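Local structure of invasion-associated protein (Mycobacterium tuberculosis, 4LJ1) at residues G50-A55 with Q96-Y101; D86-G91 with P126-V131. The protein probably binds peptidoglycan in the mycobacterial cell wall through an NlpC/p60 domain adapted to a non-catalytic role. All coordinates share one frame; numbering follows the deposited sequence.

Contact 1 (G50-A55 with Q96-Y101); sequences GLIQYA and QSVALY
Ile52 of helix 48-57 packs against Val98 and Leu100, whose side chains lie on the same face of strand 97-103, and the contact is apolar throughout, with no hydrogen bond between the two segments. From CB the side chain of Ile52 forks. CG1 stands beside the backbone N and anti to the carbonyl carbon (chi1 -67°), which carries it to the isopropyl group of Val98: it lies 3.7 Å from Val98 CG1 and 4.0 Å from Val98 CG2. The next bond folds back (chi2 -48°) and carries CD1 past Val98 to the strand backbone at Ala99 and Leu100. There Ile52 CD1 lies 3.8 Å from Leu100 CB and 4.0 Å from Ala99 C, with the tip seated over the Ala99-Leu100 peptide. Leu87 of the adjoining strand and Leu63 also touch Ile52. One turn on, Ala55 adds a looser touch, its CB 4.5 Å from Leu100 CD2. The Ala99 methyl points away from the helix and touches Met107 of strand 106-110. The helix and strand axes run 38° apart with a closest approach of 8.5 Å, and Ile52 makes most of the contacts in between. All the touching residues are buried. This is the central helix packed on the antiparallel sheet of the papain-like NlpC/P60 fold. In active relatives such a helix start and such a strand bring together cysteine and histidine; here the touching pair Ala48 and Ser97 probably lies there, consistent with a non-catalytic domain.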
loop_
_atom_site.group_PDB
_atom_site.type_symbol
_atom_site.label_atom_id
_atom_site.label_comp_id
_atom_site.label_asym_id
_atom_site.label_seq_id
_atom_site.Cartn_x
_atom_site.Cartn_y
_atom_site.Cartn_z
ATOM N N GLY A 50 0.631 6.057 4.416
ATOM C CA GLY A 50 1.062 7.248 3.724
ATOM C C GLY A 50 1.642 6.907 2.362
ATOM O O GLY A 50 1.390 7.608 1.378
ATOM N N LEU A 51 2.441 5.842 2.291
ATOM C CA LEU A 51 3.043 5.445 1.023
ATOM C C LEU A 51 1.955 5.045 0.027
ATOM O O LEU A 51 2.015 5.426 -1.153
ATOM C CB LEU A 51 4.013 4.288 1.238
ATOM C CG LEU A 51 4.632 3.717 -0.040
ATOM C CD1 LEU A 51 5.552 4.741 -0.739
ATOM C CD2 LEU A 51 5.415 2.444 0.283
ATOM N N ILE A 52 1.000 4.243 0.471
ATOM C CA ILE A 52 -0.085 3.796 -0.415
ATOM C C ILE A 52 -0.918 4.974 -0.893
ATOM O O ILE A 52 -1.282 5.049 -2.067
ATOM C CB ILE A 52 -0.969 2.726 0.293
ATOM C CG1 ILE A 52 -0.227 1.444 0.546
ATOM C CG2 ILE A 52 -2.249 2.471 -0.456
ATOM C CD1 ILE A 52 0.512 0.917 -0.620
ATOM N N GLN A 53 -1.211 5.911 -0.002
ATOM C CA GLN A 53 -1.938 7.131 -0.429
ATOM C C GLN A 53 -1.162 7.897 -1.492
ATOM O O GLN A 53 -1.734 8.327 -2.484
ATOM C CB GLN A 53 -2.215 8.063 0.745
ATOM C CG GLN A 53 -3.285 7.608 1.714
ATOM C CD GLN A 53 -3.590 8.670 2.754
ATOM O OE1 GLN A 53 -2.714 9.452 3.126
ATOM N NE2 GLN A 53 -4.844 8.740 3.209
ATOM N N TYR A 54 0.135 8.054 -1.275
ATOM C CA TYR A 54 0.957 8.762 -2.252
ATOM C C TYR A 54 0.901 8.065 -3.609
ATOM O O TYR A 54 0.693 8.686 -4.657
ATOM C CB TYR A 54 2.415 8.847 -1.763
ATOM C CG TYR A 54 3.322 9.518 -2.774
ATOM C CD1 TYR A 54 3.196 10.873 -3.047
ATOM C CD2 TYR A 54 4.243 8.773 -3.533
ATOM C CE1 TYR A 54 3.983 11.480 -4.011
ATOM C CE2 TYR A 54 5.027 9.372 -4.516
ATOM C CZ TYR A 54 4.897 10.732 -4.735
ATOM O OH TYR A 54 5.660 11.354 -5.707
ATOM N N ALA A 55 1.099 6.752 -3.610
ATOM C CA ALA A 55 1.136 6.008 -4.860
ATOM C C ALA A 55 -0.191 6.151 -5.603
ATOM O O ALA A 55 -0.212 6.501 -6.800
ATOM C CB ALA A 55 1.493 4.535 -4.618
ATOM N N GLN A 96 -3.566 -4.215 10.664
ATOM C CA GLN A 96 -2.140 -4.029 11.050
ATOM C C GLN A 96 -1.370 -3.181 10.052
ATOM O O GLN A 96 -0.720 -2.224 10.441
ATOM C CB GLN A 96 -1.425 -5.365 11.300
ATOM C CG GLN A 96 0.042 -5.221 11.672
ATOM C CD GLN A 96 0.727 -6.541 11.961
ATOM O OE1 GLN A 96 0.222 -7.614 11.659
ATOM N NE2 GLN A 96 1.904 -6.453 12.552
ATOM N N SER A 97 -1.401 -3.515 8.767
ATOM C CA SER A 97 -0.612 -2.800 7.765
ATOM C C SER A 97 -1.135 -3.069 6.366
ATOM O O SER A 97 -2.026 -3.899 6.159
ATOM C CB SER A 97 0.864 -3.212 7.849
ATOM O OG SER A 97 1.665 -2.221 7.222
ATOM N N VAL A 98 -0.539 -2.370 5.401
ATOM C CA VAL A 98 -0.853 -2.473 3.977
ATOM C C VAL A 98 0.421 -2.378 3.169
ATOM O O VAL A 98 1.362 -1.680 3.591
ATOM C CB VAL A 98 -1.902 -1.395 3.571
ATOM C CG1 VAL A 98 -1.381 0.034 3.814
ATOM C CG2 VAL A 98 -2.374 -1.579 2.135
ATOM N N ALA A 99 0.451 -3.042 2.018
ATOM C CA ALA A 99 1.570 -3.022 1.092
ATOM C C ALA A 99 1.021 -3.056 -0.324
ATOM O O ALA A 99 -0.126 -3.421 -0.529
ATOM C CB ALA A 99 2.508 -4.200 1.345
ATOM N N LEU A 100 1.844 -2.668 -1.291
ATOM C CA LEU A 100 1.431 -2.607 -2.690
ATOM C C LEU A 100 1.994 -3.825 -3.435
ATOM O O LEU A 100 3.213 -4.017 -3.504
ATOM C CB LEU A 100 1.968 -1.326 -3.319
ATOM C CG LEU A 100 1.613 -1.040 -4.787
ATOM C CD1 LEU A 100 0.106 -0.877 -4.980
ATOM C CD2 LEU A 100 2.358 0.172 -5.296
ATOM N N TYR A 101 1.118 -4.670 -3.994
ATOM C CA TYR A 101 1.588 -5.822 -4.751
ATOM C C TYR A 101 2.161 -5.381 -6.087
ATOM O O TYR A 101 1.535 -4.616 -6.810
ATOM C CB TYR A 101 0.452 -6.833 -4.964
ATOM C CG TYR A 101 0.913 -8.155 -5.568
ATOM C CD1 TYR A 101 2.045 -8.798 -5.095
ATOM C CD2 TYR A 101 0.241 -8.744 -6.621
ATOM C CE1 TYR A 101 2.491 -9.974 -5.643
ATOM C CE2 TYR A 101 0.673 -9.954 -7.153
ATOM C CZ TYR A 101 1.812 -10.561 -6.670
ATOM O OH TYR A 101 2.301 -11.755 -7.197
#

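Contact 2 (D86-G91 with P126-V131); sequences DLIFYG and PYLVRV
Asp86 and Arg130 face each other in a two-pronged salt bridge at one end of an antiparallel strand pairing. Arg130 comes side-on: its NE donates to Asp86 OD1 (2.9 Å, nearly straight at 174°) and its NH2 to Asp86 OD2 (2.9 Å). Both oxygens use their syn lone pairs, and the carboxylate and guanidinium planes are only 18° apart. A bend at chi3 (-54°) turns the arginine chain back toward the acid. Arg83 N also donates to Asp86 OD2, and Gln81 O accepts a further bond from Arg130 NH2.

The backbones join at one hydrogen-bonded pair, Leu87 with Val129. Leu87 N donates to Val129 O over 2.8 Å, and Val129 N returns a bond of 2.9 Å to Leu87 O. Toward Phe89 a water links the two segments instead: it accepts from Phe89 N and donates to Tyr127 O at 2.8 Å.

Apolar contacts occupy both faces of the pair. On one, Ile88 and Leu128 lie alongside, pointing the same way, with Ile88 CG1 3.6 Å from Leu128 CD2, which also rests against Asp86 CB. On the other, Val129 CG2 approaches the Phe89 ring obliquely, 3.5 Å from Phe89 CE1, while Leu87 CD1 meets Val131 CG2 at 3.7 Å. Tyr71 of helix 67-73 extends this second face, edge-to-face with Phe89 and touching Val129.

Asp86 is a buried residue, and with its carboxylate held by an arginine and a backbone N-H it is probably kept ionised. The nearly coplanar, two-bond ion pair restricts rotation of both groups and probably helps hold together a pairing with a single direct bridge.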
loop_
_atom_site.group_PDB
_atom_site.type_symbol
_atom_site.label_atom_id
_atom_site.label_comp_id
_atom_site.label_asym_id
_atom_site.label_seq_id
_atom_site.Cartn_x
_atom_site.Cartn_y
_atom_site.Cartn_z
ATOM N N ASP A 86 -2.729 -4.441 -6.864
ATOM C CA ASP A 86 -3.617 -4.806 -5.772
ATOM C C ASP A 86 -2.902 -4.498 -4.443
ATOM O O ASP A 86 -1.684 -4.513 -4.373
ATOM C CB ASP A 86 -3.960 -6.293 -5.837
ATOM C CG ASP A 86 -4.873 -6.674 -6.988
ATOM O OD1 ASP A 86 -5.474 -5.771 -7.634
ATOM O OD2 ASP A 86 -5.040 -7.895 -7.221
ATOM N N LEU A 87 -3.693 -4.277 -3.411
ATOM C CA LEU A 87 -3.174 -4.025 -2.059
ATOM C C LEU A 87 -3.207 -5.301 -1.227
ATOM O O LEU A 87 -4.208 -6.031 -1.224
ATOM C CB LEU A 87 -4.035 -2.955 -1.394
ATOM C CG LEU A 87 -4.050 -1.570 -2.048
ATOM C CD1 LEU A 87 -4.999 -0.658 -1.284
ATOM C CD2 LEU A 87 -2.642 -0.993 -2.100
ATOM N N ILE A 88 -2.098 -5.558 -0.554
ATOM C CA ILE A 88 -1.924 -6.651 0.395
ATOM C C ILE A 88 -2.078 -6.081 1.800
ATOM O O ILE A 88 -1.571 -4.992 2.079
ATOM C CB ILE A 88 -0.527 -7.273 0.214
ATOM C CG1 ILE A 88 -0.412 -7.980 -1.138
ATOM C CG2 ILE A 88 -0.204 -8.248 1.358
ATOM C CD1 ILE A 88 1.012 -8.265 -1.560
ATOM N N PHE A 89 -2.737 -6.815 2.673
ATOM C CA PHE A 89 -2.939 -6.387 4.052
ATOM C C PHE A 89 -2.405 -7.399 5.038
ATOM O O PHE A 89 -2.301 -8.603 4.741
ATOM C CB PHE A 89 -4.421 -6.130 4.321
ATOM C CG PHE A 89 -4.994 -5.013 3.508
ATOM C CD1 PHE A 89 -5.421 -5.223 2.223
ATOM C CD2 PHE A 89 -5.083 -3.745 4.039
ATOM C CE1 PHE A 89 -5.922 -4.183 1.455
ATOM C CE2 PHE A 89 -5.592 -2.702 3.286
ATOM C CZ PHE A 89 -6.002 -2.920 1.989
ATOM N N TYR A 90 -2.112 -6.895 6.231
ATOM C CA TYR A 90 -1.783 -7.697 7.391
ATOM C C TYR A 90 -2.753 -7.391 8.514
ATOM O O TYR A 90 -3.227 -6.266 8.667
ATOM C CB TYR A 90 -0.299 -7.455 7.820
ATOM C CG TYR A 90 0.631 -7.976 6.753
ATOM C CD1 TYR A 90 1.027 -9.300 6.750
ATOM C CD2 TYR A 90 0.984 -7.206 5.658
ATOM C CE1 TYR A 90 1.804 -9.822 5.723
ATOM C CE2 TYR A 90 1.770 -7.722 4.638
ATOM C CZ TYR A 90 2.146 -9.043 4.661
ATOM O OH TYR A 90 2.875 -9.586 3.630
ATOM N N GLY A 91 -3.000 -8.400 9.344
ATOM C CA GLY A 91 -3.862 -8.291 10.504
ATOM C C GLY A 91 -5.295 -8.683 10.247
ATOM O O GLY A 91 -5.738 -8.761 9.103
ATOM N N PRO A 126 -6.691 -12.564 4.430
ATOM C CA PRO A 126 -7.001 -13.546 3.373
ATOM C C PRO A 126 -7.338 -13.028 1.977
ATOM O O PRO A 126 -7.362 -13.812 1.036
ATOM C CB PRO A 126 -8.202 -14.318 3.931
ATOM C CG PRO A 126 -8.491 -13.784 5.261
ATOM C CD PRO A 126 -7.459 -12.801 5.664
ATOM N N TYR A 127 -7.713 -11.765 1.877
ATOM C CA TYR A 127 -8.012 -11.135 0.599
ATOM C C TYR A 127 -7.073 -9.971 0.368
ATOM O O TYR A 127 -6.681 -9.270 1.316
ATOM C CB TYR A 127 -9.428 -10.595 0.612
ATOM C CG TYR A 127 -10.519 -11.613 0.630
ATOM C CD1 TYR A 127 -10.851 -12.306 -0.530
ATOM C CD2 TYR A 127 -11.250 -11.862 1.770
ATOM C CE1 TYR A 127 -11.899 -13.213 -0.559
ATOM C CE2 TYR A 127 -12.297 -12.776 1.752
ATOM C CZ TYR A 127 -12.588 -13.462 0.584
ATOM O OH TYR A 127 -13.597 -14.374 0.571
ATOM N N LEU A 128 -6.719 -9.732 -0.903
ATOM C CA LEU A 128 -6.160 -8.476 -1.374
ATOM C C LEU A 128 -7.318 -7.545 -1.719
ATOM O O LEU A 128 -8.484 -7.980 -1.816
ATOM C CB LEU A 128 -5.250 -8.696 -2.583
ATOM C CG LEU A 128 -3.920 -9.444 -2.384
ATOM C CD1 LEU A 128 -4.155 -10.955 -2.287
ATOM C CD2 LEU A 128 -2.922 -9.110 -3.494
ATOM N N VAL A 129 -6.995 -6.277 -1.970
ATOM C CA VAL A 129 -7.992 -5.328 -2.456
ATOM C C VAL A 129 -7.582 -4.824 -3.821
ATOM O O VAL A 129 -6.445 -4.420 -4.035
ATOM C CB VAL A 129 -8.170 -4.135 -1.505
ATOM C CG1 VAL A 129 -8.852 -2.942 -2.191
ATOM C CG2 VAL A 129 -8.917 -4.591 -0.264
ATOM N N ARG A 130 -8.533 -4.813 -4.750
ATOM C CA ARG A 130 -8.352 -4.194 -6.041
ATOM C C ARG A 130 -8.986 -2.816 -6.035
ATOM O O ARG A 130 -10.185 -2.667 -5.862
ATOM C CB ARG A 130 -8.971 -5.025 -7.153
ATOM C CG ARG A 130 -8.658 -4.437 -8.531
ATOM C CD ARG A 130 -8.607 -5.467 -9.616
ATOM N NE ARG A 130 -7.692 -6.529 -9.277
ATOM C CZ ARG A 130 -7.857 -7.795 -9.614
ATOM N NH1 ARG A 130 -8.875 -8.188 -10.382
ATOM N NH2 ARG A 130 -6.953 -8.666 -9.211
ATOM N N VAL A 131 -8.170 -1.805 -6.253
ATOM C CA VAL A 131 -8.586 -0.432 -6.173
ATOM C C VAL A 131 -9.155 0.051 -7.504
ATOM O O VAL A 131 -10.190 0.709 -7.540
ATOM C CB VAL A 131 -7.365 0.427 -5.778
ATOM C CG1 VAL A 131 -7.718 1.892 -5.727
ATOM C CG2 VAL A 131 -6.811 -0.043 -4.442
HETATM O O HOH W 1 -3.948 -9.311 1.800
#

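Overall arrangement
From the N terminus the chain passes helix 5-16 and two short strands before helix 48-57, from which contact 1 closes a loop to strand 97-103, spanning helix 67-73 and strands 75-77 and 87-90. Contact 2 starts within that loop, at 86-91, and closes beyond it at 126-131, after the chain has run through strands 97-103, 106-110 and 114-118; the two loops cross. They meet in the sheet, where strands 87-90 and 97-103 are neighbours: Ala99 N lies 2.8 Å from Ile88 O, probably a hydrogen bond. Together the contacts tie the central helix to the four-stranded sheet and the sheet's 87-90 edge to strand 128-130, which also pairs with strand 75-77.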